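PDB 4AK2: BT_4661 from Bacteroides thetaiotaomicron, which probably binds heparin and heparan sulphate at the cell surface as a SusE-like glycan-binding protein of the heparin utilisation locus, this chain being its ligand-binding domain. Local coordinates for residues A[248-253]-A[268-273]; A[158-163]-A[204-209]; A[112-117]-A[128-133]. All blocks are in the same frame, centred on the assembly; numbering follows the deposited sequence.

Contact 1: A[248-253]-A[268-273]. With NA (sodium ion), chain C; IDS (2-O-sulfo-alpha-L-idopyranuronic acid), chain B; SGN (2-deoxy-6-O-sulfo-2-(sulfoamino)-alpha-D-glucopyranose), chain D.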
# COMPACT_ATOMS: atom_id res chain seq x y z
N ILE A 248 5.13 1.77 1.16
CA ILE A 248 5.20 2.12 -0.24
C ILE A 248 6.64 2.47 -0.62
O ILE A 248 7.34 3.09 0.22
CB ILE A 248 4.18 3.21 -0.61
CG1 ILE A 248 4.22 3.52 -2.11
CG2 ILE A 248 4.42 4.50 0.21
CD1 ILE A 248 3.07 4.41 -2.57
N GLY A 249 7.08 2.09 -1.81
CA GLY A 249 8.42 2.49 -2.34
C GLY A 249 8.32 2.75 -3.79
O GLY A 249 7.46 2.21 -4.49
N GLN A 250 9.19 3.60 -4.34
CA GLN A 250 9.29 3.79 -5.77
C GLN A 250 9.95 2.59 -6.41
O GLN A 250 10.96 2.06 -5.90
CB GLN A 250 10.10 5.08 -6.10
CG GLN A 250 9.99 5.38 -7.57
CD GLN A 250 10.98 6.47 -7.98
OE1 GLN A 250 12.11 6.14 -8.33
NE2 GLN A 250 10.57 7.76 -7.87
N ILE A 251 9.37 2.21 -7.55
CA ILE A 251 9.84 1.07 -8.35
C ILE A 251 10.24 1.61 -9.75
O ILE A 251 9.57 2.50 -10.29
CB ILE A 251 8.73 -0.01 -8.46
CG1 ILE A 251 8.42 -0.58 -7.08
CG2 ILE A 251 9.14 -1.14 -9.41
CD1 ILE A 251 7.12 -1.41 -7.04
N THR A 252 11.37 1.15 -10.26
CA THR A 252 11.82 1.57 -11.58
C THR A 252 11.78 0.40 -12.54
O THR A 252 11.82 -0.78 -12.12
CB THR A 252 13.23 2.18 -11.54
OG1 THR A 252 14.17 1.23 -11.05
CG2 THR A 252 13.22 3.42 -10.63
N TYR A 253 11.71 0.69 -13.83
CA TYR A 253 11.66 -0.40 -14.82
C TYR A 253 12.57 -0.07 -15.98
O TYR A 253 12.98 1.08 -16.18
CB TYR A 253 10.24 -0.70 -15.31
CG TYR A 253 9.55 0.46 -16.00
CD1 TYR A 253 9.79 0.73 -17.36
CD2 TYR A 253 8.60 1.23 -15.33
CE1 TYR A 253 9.14 1.77 -18.00
CE2 TYR A 253 7.96 2.29 -15.96
CZ TYR A 253 8.20 2.52 -17.30
OH TYR A 253 7.55 3.55 -17.93
N ARG A 268 9.64 5.63 -13.62
CA ARG A 268 9.57 5.50 -12.17
C ARG A 268 8.15 5.67 -11.73
O ARG A 268 7.49 6.66 -12.08
CB ARG A 268 10.40 6.60 -11.52
CG ARG A 268 11.84 6.70 -12.04
CD ARG A 268 12.62 7.74 -11.26
NE ARG A 268 13.92 7.97 -11.90
CZ ARG A 268 14.68 9.04 -11.66
NH1 ARG A 268 14.22 9.98 -10.83
NH2 ARG A 268 15.84 9.18 -12.30
N VAL A 269 7.71 4.74 -10.90
CA VAL A 269 6.30 4.71 -10.43
C VAL A 269 6.25 4.18 -9.02
O VAL A 269 7.19 3.48 -8.58
CB VAL A 269 5.40 3.86 -11.37
CG1 VAL A 269 5.06 4.63 -12.66
CG2 VAL A 269 6.03 2.49 -11.65
N SER A 270 5.14 4.42 -8.32
CA SER A 270 4.90 3.76 -7.04
C SER A 270 3.52 3.12 -7.09
O SER A 270 2.52 3.65 -6.60
CB SER A 270 5.04 4.73 -5.86
OG SER A 270 6.35 5.34 -5.83
N PRO A 271 3.46 1.93 -7.72
CA PRO A 271 2.18 1.33 -8.12
C PRO A 271 1.54 0.40 -7.08
O PRO A 271 0.44 -0.13 -7.34
CB PRO A 271 2.61 0.53 -9.37
CG PRO A 271 3.98 0.00 -9.00
CD PRO A 271 4.63 1.24 -8.32
N ILE A 272 2.22 0.14 -5.98
CA ILE A 272 1.73 -0.90 -5.05
C ILE A 272 2.01 -0.52 -3.60
O ILE A 272 3.10 -0.07 -3.26
CB ILE A 272 2.33 -2.29 -5.42
CG1 ILE A 272 1.68 -3.43 -4.59
CG2 ILE A 272 3.84 -2.34 -5.26
CD1 ILE A 272 2.05 -4.83 -5.08
N PHE A 273 1.01 -0.75 -2.77
CA PHE A 273 1.17 -0.65 -1.33
C PHE A 273 1.21 -2.03 -0.70
O PHE A 273 0.43 -2.91 -1.14
CB PHE A 273 -0.01 0.14 -0.71
CG PHE A 273 0.36 1.47 -0.12
CD1 PHE A 273 1.06 1.54 1.08
CD2 PHE A 273 -0.10 2.62 -0.74
CE1 PHE A 273 1.39 2.77 1.64
CE2 PHE A 273 0.20 3.87 -0.19
CZ PHE A 273 0.93 3.93 1.01
NA NA C . 7.35 6.13 -3.25
C1 IDS B . 13.76 13.26 -6.91
C2 IDS B . 12.73 12.17 -7.06
C3 IDS B . 11.81 11.97 -5.83
C4 IDS B . 11.31 13.30 -5.28
C5 IDS B . 12.53 14.20 -5.06
C6 IDS B . 12.17 15.48 -4.37
O2 IDS B . 12.00 12.42 -8.27
O3 IDS B . 12.56 11.29 -4.81
O4 IDS B . 10.41 13.85 -6.25
O5 IDS B . 13.18 14.42 -6.32
O6A IDS B . 11.63 15.38 -3.25
O6B IDS B . 12.41 16.57 -4.92
S IDS B . 11.26 11.31 -9.02
O1S IDS B . 11.19 11.81 -10.40
O2S IDS B . 12.06 10.09 -8.87
O3S IDS B . 9.92 11.19 -8.37
C1 SGN D . 18.86 13.27 -5.68
C2 SGN D . 18.00 14.31 -4.93
C3 SGN D . 16.53 13.87 -4.83
C4 SGN D . 16.04 13.51 -6.25
C5 SGN D . 16.95 12.42 -6.87
C6 SGN D . 16.61 11.96 -8.29
N2 SGN D . 18.60 14.63 -3.64
O3 SGN D . 15.71 14.91 -4.28
O4 SGN D . 14.82 12.76 -6.09
O5 SGN D . 18.28 12.98 -6.94
O6 SGN D . 16.71 13.11 -9.12
S1 SGN D . 19.66 15.83 -3.52
O1S SGN D . 20.66 15.64 -4.55
O2S SGN D . 18.89 17.03 -3.65
O3S SGN D . 20.30 15.63 -2.08
S2 SGN D . 16.28 12.98 -10.60
O4S SGN D . 14.83 12.77 -10.55
O5S SGN D . 17.01 11.68 -11.15
O6S SGN D . 16.58 14.19 -11.24
O HOH W 1 5.40 -0.86 -1.92
O HOH W 2 4.89 1.15 -5.06
O HOH W 3 5.40 7.78 -3.02

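Contact 2: A[158-163]-A[204-209]. With NA (sodium ion), chain C; SGN (2-deoxy-6-O-sulfo-2-(sulfoamino)-alpha-D-glucopyranose), chain E; IDS (2-O-sulfo-alpha-L-idopyranuronic acid), chain F; IDS (2-O-sulfo-alpha-L-idopyranuronic acid), chain B.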
# COMPACT_ATOMS: atom_id res chain seq x y z
N LEU A 158 12.07 -4.92 -13.43
CA LEU A 158 11.29 -4.08 -12.50
C LEU A 158 11.87 -4.24 -11.09
O LEU A 158 12.09 -5.36 -10.64
CB LEU A 158 9.83 -4.57 -12.53
CG LEU A 158 8.83 -3.70 -11.76
CD1 LEU A 158 8.64 -2.34 -12.46
CD2 LEU A 158 7.49 -4.39 -11.67
N ASP A 159 12.22 -3.14 -10.42
CA ASP A 159 12.87 -3.26 -9.11
C ASP A 159 12.62 -2.07 -8.22
O ASP A 159 12.63 -0.94 -8.73
CB ASP A 159 14.38 -3.42 -9.33
CG ASP A 159 15.11 -4.14 -8.23
OD1 ASP A 159 14.53 -5.04 -7.60
OD2 ASP A 159 16.32 -3.83 -7.99
N TYR A 160 12.41 -2.30 -6.93
CA TYR A 160 12.39 -1.17 -5.99
C TYR A 160 13.68 -0.39 -6.10
O TYR A 160 14.76 -0.92 -6.38
CB TYR A 160 12.17 -1.67 -4.58
CG TYR A 160 10.73 -2.00 -4.22
CD1 TYR A 160 9.89 -1.02 -3.72
CD2 TYR A 160 10.21 -3.31 -4.35
CE1 TYR A 160 8.57 -1.28 -3.35
CE2 TYR A 160 8.92 -3.56 -4.00
CZ TYR A 160 8.10 -2.60 -3.50
OH TYR A 160 6.81 -2.91 -3.11
N ARG A 161 13.55 0.91 -5.79
CA ARG A 161 14.68 1.88 -5.99
C ARG A 161 14.92 2.86 -4.86
O ARG A 161 16.09 3.06 -4.46
CB ARG A 161 14.53 2.63 -7.32
CG ARG A 161 15.64 3.66 -7.65
CD ARG A 161 17.02 3.00 -7.67
NE ARG A 161 18.07 3.96 -8.01
CZ ARG A 161 18.65 4.77 -7.12
NH1 ARG A 161 18.28 4.75 -5.83
NH2 ARG A 161 19.56 5.64 -7.53
N ARG A 162 13.88 3.57 -4.42
CA ARG A 162 14.07 4.77 -3.58
C ARG A 162 12.71 5.13 -2.99
O ARG A 162 11.69 4.51 -3.35
CB ARG A 162 14.61 5.97 -4.40
CG ARG A 162 13.75 6.39 -5.56
CD ARG A 162 14.12 7.75 -6.17
NE ARG A 162 15.44 7.77 -6.81
CZ ARG A 162 15.72 7.39 -8.05
NH1 ARG A 162 14.79 6.79 -8.81
NH2 ARG A 162 16.96 7.55 -8.53
N ASP A 163 12.68 6.13 -2.12
CA ASP A 163 11.46 6.76 -1.63
C ASP A 163 10.56 5.72 -0.95
O ASP A 163 9.40 5.52 -1.35
CB ASP A 163 10.74 7.54 -2.75
CG ASP A 163 11.56 8.70 -3.31
OD1 ASP A 163 12.46 9.18 -2.62
OD2 ASP A 163 11.25 9.07 -4.43
N LYS A 204 18.82 -1.72 -1.49
CA LYS A 204 19.30 -3.11 -1.36
C LYS A 204 18.35 -4.08 -0.63
O LYS A 204 18.14 -5.21 -1.14
CB LYS A 204 20.70 -3.15 -0.78
CG LYS A 204 21.75 -2.54 -1.71
CD LYS A 204 23.09 -2.35 -1.03
CE LYS A 204 24.08 -1.65 -1.96
NZ LYS A 204 25.27 -1.33 -1.14
N PRO A 205 17.75 -3.67 0.51
CA PRO A 205 16.90 -4.66 1.22
C PRO A 205 15.65 -5.09 0.46
O PRO A 205 15.03 -6.09 0.84
CB PRO A 205 16.51 -3.91 2.51
CG PRO A 205 17.65 -2.90 2.72
CD PRO A 205 17.89 -2.42 1.30
N MET A 206 15.27 -4.32 -0.55
CA MET A 206 14.04 -4.55 -1.31
C MET A 206 14.31 -4.90 -2.77
O MET A 206 13.38 -4.90 -3.59
CB MET A 206 13.13 -3.33 -1.21
CG MET A 206 12.39 -3.24 0.11
SD MET A 206 11.28 -4.63 0.48
CE MET A 206 10.19 -4.74 -0.93
N SER A 207 15.57 -5.20 -3.10
CA SER A 207 16.00 -5.30 -4.47
C SER A 207 16.30 -6.73 -4.95
O SER A 207 17.05 -7.45 -4.32
CB SER A 207 17.27 -4.43 -4.69
OG SER A 207 17.82 -4.67 -5.99
N TYR A 208 15.71 -7.09 -6.08
CA TYR A 208 16.09 -8.32 -6.77
C TYR A 208 17.55 -8.25 -7.23
O TYR A 208 18.33 -9.18 -7.02
CB TYR A 208 15.18 -8.54 -7.98
CG TYR A 208 15.68 -9.67 -8.88
CD1 TYR A 208 15.28 -10.98 -8.66
CD2 TYR A 208 16.57 -9.41 -9.94
CE1 TYR A 208 15.76 -12.00 -9.46
CE2 TYR A 208 17.05 -10.43 -10.74
CZ TYR A 208 16.65 -11.72 -10.51
OH TYR A 208 17.14 -12.75 -11.33
N PHE A 209 17.90 -7.16 -7.90
CA PHE A 209 19.22 -7.07 -8.52
C PHE A 209 20.38 -7.05 -7.51
O PHE A 209 21.48 -7.50 -7.85
CB PHE A 209 19.26 -5.89 -9.49
CG PHE A 209 18.44 -6.16 -10.71
CD1 PHE A 209 18.94 -6.94 -11.73
CD2 PHE A 209 17.11 -5.70 -10.79
CE1 PHE A 209 18.13 -7.27 -12.81
CE2 PHE A 209 16.30 -6.03 -11.86
CZ PHE A 209 16.82 -6.79 -12.89
NA NA C . 7.35 6.13 -3.25
C1 SGN E . 22.30 4.81 -2.49
C2 SGN E . 21.15 5.10 -3.46
C3 SGN E . 21.16 6.59 -3.81
C4 SGN E . 21.15 7.44 -2.56
C5 SGN E . 22.31 7.08 -1.62
C6 SGN E . 22.14 7.80 -0.28
N2 SGN E . 21.28 4.24 -4.63
O1 SGN E . 23.56 4.94 -3.14
O3 SGN E . 19.99 6.84 -4.59
O4 SGN E . 21.41 8.81 -2.92
O5 SGN E . 22.21 5.68 -1.36
O6 SGN E . 23.23 7.50 0.57
S1 SGN E . 20.81 2.71 -4.66
O1S SGN E . 20.60 2.35 -6.04
O2S SGN E . 21.75 1.83 -4.02
O3S SGN E . 19.47 2.67 -3.87
S2 SGN E . 23.21 7.97 2.04
O4S SGN E . 23.29 9.43 2.07
O5S SGN E . 24.56 7.32 2.72
O6S SGN E . 22.03 7.38 2.68
C1 IDS F . 20.34 9.73 -2.64
C2 IDS F . 20.91 11.15 -2.71
C3 IDS F . 21.19 11.63 -4.15
C4 IDS F . 20.05 11.31 -5.12
C5 IDS F . 19.66 9.83 -4.97
C6 IDS F . 18.53 9.36 -5.84
O2 IDS F . 19.98 12.06 -2.10
O3 IDS F . 22.40 11.05 -4.64
O4 IDS F . 18.90 12.12 -4.83
O5 IDS F . 19.29 9.58 -3.59
O6A IDS F . 18.67 9.36 -7.08
O6B IDS F . 17.47 9.02 -5.26
S IDS F . 20.00 12.35 -0.56
O1S IDS F . 18.83 13.16 -0.21
O2S IDS F . 20.00 11.05 0.13
O3S IDS F . 21.27 13.06 -0.38
C1 IDS B . 13.76 13.26 -6.91
C2 IDS B . 12.73 12.17 -7.06
C3 IDS B . 11.81 11.97 -5.83
C4 IDS B . 11.31 13.30 -5.28
C5 IDS B . 12.53 14.20 -5.06
C6 IDS B . 12.17 15.48 -4.37
O2 IDS B . 12.00 12.42 -8.27
O3 IDS B . 12.56 11.29 -4.81
O4 IDS B . 10.41 13.85 -6.25
O5 IDS B . 13.18 14.42 -6.32
O6A IDS B . 11.63 15.38 -3.25
O6B IDS B . 12.41 16.57 -4.92
S IDS B . 11.26 11.31 -9.02
O1S IDS B . 11.19 11.81 -10.40
O2S IDS B . 12.06 10.09 -8.87
O3S IDS B . 9.92 11.19 -8.37
O HOH W 4 12.43 -5.31 -6.09
O HOH W 3 5.40 7.78 -3.02

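Contact 3: A[112-117]-A[128-133]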
# COMPACT_ATOMS: atom_id res chain seq x y z
N PHE A 112 -7.00 3.19 0.30
CA PHE A 112 -5.90 3.38 -0.59
C PHE A 112 -6.34 3.85 -1.95
O PHE A 112 -7.46 3.54 -2.41
CB PHE A 112 -5.14 2.07 -0.73
CG PHE A 112 -4.58 1.53 0.56
CD1 PHE A 112 -5.35 0.67 1.34
CD2 PHE A 112 -3.26 1.76 0.95
CE1 PHE A 112 -4.84 0.11 2.49
CE2 PHE A 112 -2.76 1.22 2.12
CZ PHE A 112 -3.53 0.33 2.89
N PHE A 113 -5.45 4.59 -2.61
CA PHE A 113 -5.69 5.16 -3.94
C PHE A 113 -4.53 4.94 -4.86
O PHE A 113 -3.39 4.99 -4.42
CB PHE A 113 -5.98 6.68 -3.84
CG PHE A 113 -7.23 6.98 -3.10
CD1 PHE A 113 -7.22 7.07 -1.70
CD2 PHE A 113 -8.43 7.18 -3.78
CE1 PHE A 113 -8.41 7.31 -0.98
CE2 PHE A 113 -9.63 7.41 -3.08
CZ PHE A 113 -9.62 7.51 -1.67
N HIS A 114 -4.82 4.68 -6.13
CA HIS A 114 -3.77 4.59 -7.16
C HIS A 114 -4.15 5.45 -8.31
O HIS A 114 -5.23 5.29 -8.91
CB HIS A 114 -3.63 3.14 -7.68
CG HIS A 114 -2.60 3.01 -8.80
ND1 HIS A 114 -2.86 2.45 -10.00
CD2 HIS A 114 -1.27 3.46 -8.85
CE1 HIS A 114 -1.76 2.49 -10.77
NE2 HIS A 114 -0.79 3.12 -10.08
N PHE A 115 -3.28 6.39 -8.67
CA PHE A 115 -3.49 7.27 -9.84
C PHE A 115 -2.67 6.62 -10.95
O PHE A 115 -1.44 6.76 -10.99
CB PHE A 115 -3.10 8.71 -9.54
CG PHE A 115 -3.62 9.73 -10.53
CD1 PHE A 115 -4.23 9.40 -11.75
CD2 PHE A 115 -3.48 11.08 -10.19
CE1 PHE A 115 -4.71 10.40 -12.62
CE2 PHE A 115 -3.94 12.08 -11.05
CZ PHE A 115 -4.55 11.74 -12.25
N SER A 116 -3.33 5.90 -11.85
CA SER A 116 -2.61 5.19 -12.90
C SER A 116 -2.16 6.13 -14.02
O SER A 116 -2.63 7.27 -14.10
CB SER A 116 -3.47 4.07 -13.48
OG SER A 116 -2.62 3.21 -14.20
N MET A 117 -1.25 5.66 -14.89
CA MET A 117 -0.80 6.44 -16.02
C MET A 117 -0.12 5.53 -17.04
O MET A 117 0.29 4.41 -16.71
CB MET A 117 0.20 7.52 -15.58
CG MET A 117 1.58 7.00 -15.21
SD MET A 117 2.69 8.29 -14.64
CE MET A 117 2.84 9.31 -16.12
N THR A 128 -3.58 -5.32 -9.74
CA THR A 128 -5.01 -5.35 -9.37
C THR A 128 -5.22 -6.61 -8.55
O THR A 128 -5.33 -7.70 -9.14
CB THR A 128 -5.89 -5.37 -10.64
OG1 THR A 128 -5.63 -4.19 -11.41
CG2 THR A 128 -7.38 -5.45 -10.29
N PRO A 129 -5.32 -6.52 -7.22
CA PRO A 129 -5.32 -5.32 -6.39
C PRO A 129 -3.94 -4.71 -6.28
O PRO A 129 -2.92 -5.38 -6.36
CB PRO A 129 -5.75 -5.88 -5.01
CG PRO A 129 -5.19 -7.28 -5.00
CD PRO A 129 -5.41 -7.76 -6.41
N PHE A 130 -3.95 -3.40 -6.04
CA PHE A 130 -2.70 -2.64 -5.81
C PHE A 130 -2.34 -2.54 -4.35
O PHE A 130 -1.32 -1.90 -4.02
CB PHE A 130 -2.69 -1.30 -6.52
CG PHE A 130 -3.72 -0.32 -6.01
CD1 PHE A 130 -3.40 0.54 -4.93
CD2 PHE A 130 -4.99 -0.21 -6.60
CE1 PHE A 130 -4.32 1.47 -4.48
CE2 PHE A 130 -5.92 0.71 -6.15
CZ PHE A 130 -5.58 1.54 -5.08
N VAL A 131 -3.12 -3.11 -3.44
CA VAL A 131 -2.78 -3.23 -2.04
C VAL A 131 -2.55 -4.73 -1.80
O VAL A 131 -3.51 -5.53 -1.91
CB VAL A 131 -3.84 -2.70 -1.10
CG1 VAL A 131 -3.37 -2.77 0.36
CG2 VAL A 131 -4.22 -1.24 -1.46
N PHE A 132 -1.32 -5.13 -1.55
CA PHE A 132 -0.98 -6.52 -1.29
C PHE A 132 -1.10 -6.73 0.22
O PHE A 132 -0.29 -6.18 0.99
CB PHE A 132 0.47 -6.80 -1.81
CG PHE A 132 1.00 -8.17 -1.40
CD1 PHE A 132 0.12 -9.26 -1.21
CD2 PHE A 132 2.37 -8.37 -1.18
CE1 PHE A 132 0.58 -10.54 -0.84
CE2 PHE A 132 2.85 -9.67 -0.84
CZ PHE A 132 1.94 -10.72 -0.62
N GLN A 133 -2.09 -7.51 0.66
CA GLN A 133 -2.32 -7.83 2.04
C GLN A 133 -1.53 -9.06 2.40
O GLN A 133 -1.80 -10.16 1.84
CB GLN A 133 -3.81 -8.07 2.29
CG GLN A 133 -4.60 -6.76 2.06
CD GLN A 133 -6.08 -6.96 2.36
OE1 GLN A 133 -6.72 -7.83 1.77
NE2 GLN A 133 -6.64 -6.12 3.23

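Contact 1: A[248-253]-A[268-273]
Gln250 and Arg268 cross at an angle beside an antiparallel strand pair and carry their polar ends to the same sulfate. CB of Arg268 rests on the amide of Gln250, 3.6 Å from its CD. CG, anti to the carbonyl carbon (chi1 -52°), touches OE1 of Gln250 and CG2 of Thr252, whose side chain runs alongside. CD touches OE1 of Gln250 at 3.4 Å, and NE is hydrogen-bonded to the backbone oxygen of Ala263. At the tip the sulfate groups of two sugars lie at the edge of the guanidinium, in its plane: NH1 bonds to O2S of the iduronate (chain B) at 2.9 Å and to O4S of the glucosamine (chain D), while NH2 donates to O5S of the latter. NE2 of Gln250 grips the same O2S at 2.9 Å, and its OE1 is bonded to Arg162. An alanine in place of Arg268 would probably leave the 6-O-sulfate of the chain D sugar without these charged donors and O2S with one donor fewer.

In the backbone, Ile251 and Val269 form a hydrogen-bonded pair, with Ile251 N to Val269 O at 2.7 Å. The regular pairing then gives way, and waters join Gly249 to Ile272. In one of its two conformers OG of Ser270 lies 2.9 Å from a sodium ion that O of Asp163 and a water also bind, while CB of Ile248 sits over one face of the Phe273 ring, 3.7 Å from its centroid. One neutral and one cationic donor converging on one sulfate oxygen are consistent with a site suited to sulfated, anionic sugars.

Contact 2: A[158-163]-A[204-209]
Asp159 reaches from its strand into the 204-209 loop and is held there through both carboxylate oxygens. Its CG stands anti to the backbone N (chi1 -155°), which directs the carboxylate to the loop. OD1 accepts the backbone N-H of Tyr208 at 2.8 Å, and OD2 accepts the hydroxyl of Ser207 at 2.6 Å; each oxygen uses its syn lone pair. A water adds a third link, donating to OD1 of Asp159 and to O of Met206 while accepting from N of Tyr160. OD2 also forms a salt bridge with Arg203, just before the loop segment, which would probably help to keep the acid ionised. The ring of Phe209 turns its edge to this side chain, its CD2 3.5 Å from OD2 of Asp159, with ring and carboxylate planes 82° apart. With several partners on its two oxygens, the carboxylate has little scope to rotate.

Tyr160 and Met206 make the apolar half of the contact. They lie side by side and point the same way. The methionine chain bends at chi2 and again at chi3 (-55°), and CE comes over one face of the tyrosine ring, offset toward the rim and 3.5 Å from CE2 of Tyr160. SD lies farther off, 5.3 Å from the ring centroid, in a Met-aromatic contact.

Immediately beyond this anchor, Arg161 and Arg162 meet the glycan: NH1 of Arg161 bonds to O3 of the chain E glucosamine, and NE of Arg162 to O6B of the chain F iduronate at 2.8 Å. The contact anchors the loop to the edge of the sheet beside the sulfated-glycan site: strand 157-161 leads into the ligand-binding Arg161, Arg162 and Asp163, and Arg203 donates its backbone N-H to a glucosamine.

Contact 3: A[112-117]-A[128-133]
Phe130 has its CG between the backbone N and the carbonyl carbon (chi1 65°), and His114 has its CG anti to the backbone N (chi1 177°), leaving CB of His114 facing the Phe130 ring, which stands against the 112-115 strand. CB of His114 sits over the centre of the Phe130 ring, 3.5 Å from the centroid and only 5° off the ring normal, a close CH-pi contact. The two rings themselves meet obliquely. The far end of the Phe130 ring presses against the backbone of the strand, where CZ comes within 3.4 Å of His114 N and CE1 within 3.5 Å of Phe113 C.

The second half of the contact belongs to Phe112 and Val131, whose side chains cross at about a right angle. Both valine methyls serve the same ring: CG2 lies over the ring face near CG of Phe112, at 3.4 Å, and CG1 lies over the face toward the rim, nearest CE1 of Phe112 at 3.9 Å. CB of Phe112 also touches CE1 of Phe130, joining the two halves into one apolar patch. No hydrogen bond spans the two segments. The polar end of His114 is satisfied elsewhere, ND1 being bonded to NE of Arg29.

The 112-115 strand pairs with strands 27-30 and 89-98 in the four-stranded sheet, whereas Val131 opens strand 131-134, which runs parallel to 268-276 in the other sheet. Cys89 of strand 89-98 touches both Phe130 and His114, and Phe112 meets Phe273, so the contact lies at the seam where the two sheets come together.

Overall arrangement
From the N terminus, contact 3 comes first, closing the short loop between strand 105-115 and strand 131-134 and so joining the four-stranded sheet to the larger mixed one. Contact 2 follows, spanning 40 residues that include helix 187-195 and fixing the 204-209 loop to strand 157-161. Contact 1 closes last, bringing strand 268-276 back antiparallel to 241-254. The three are in series; none nests or crosses. Contact 1 links the others: its strand 241-254 neighbours 157-161 of contact 2, with a shared sodium ion and iduronate, and its strand 268-276 pairs with 131-134 of contact 3. Contacts 2 and 3 do not touch.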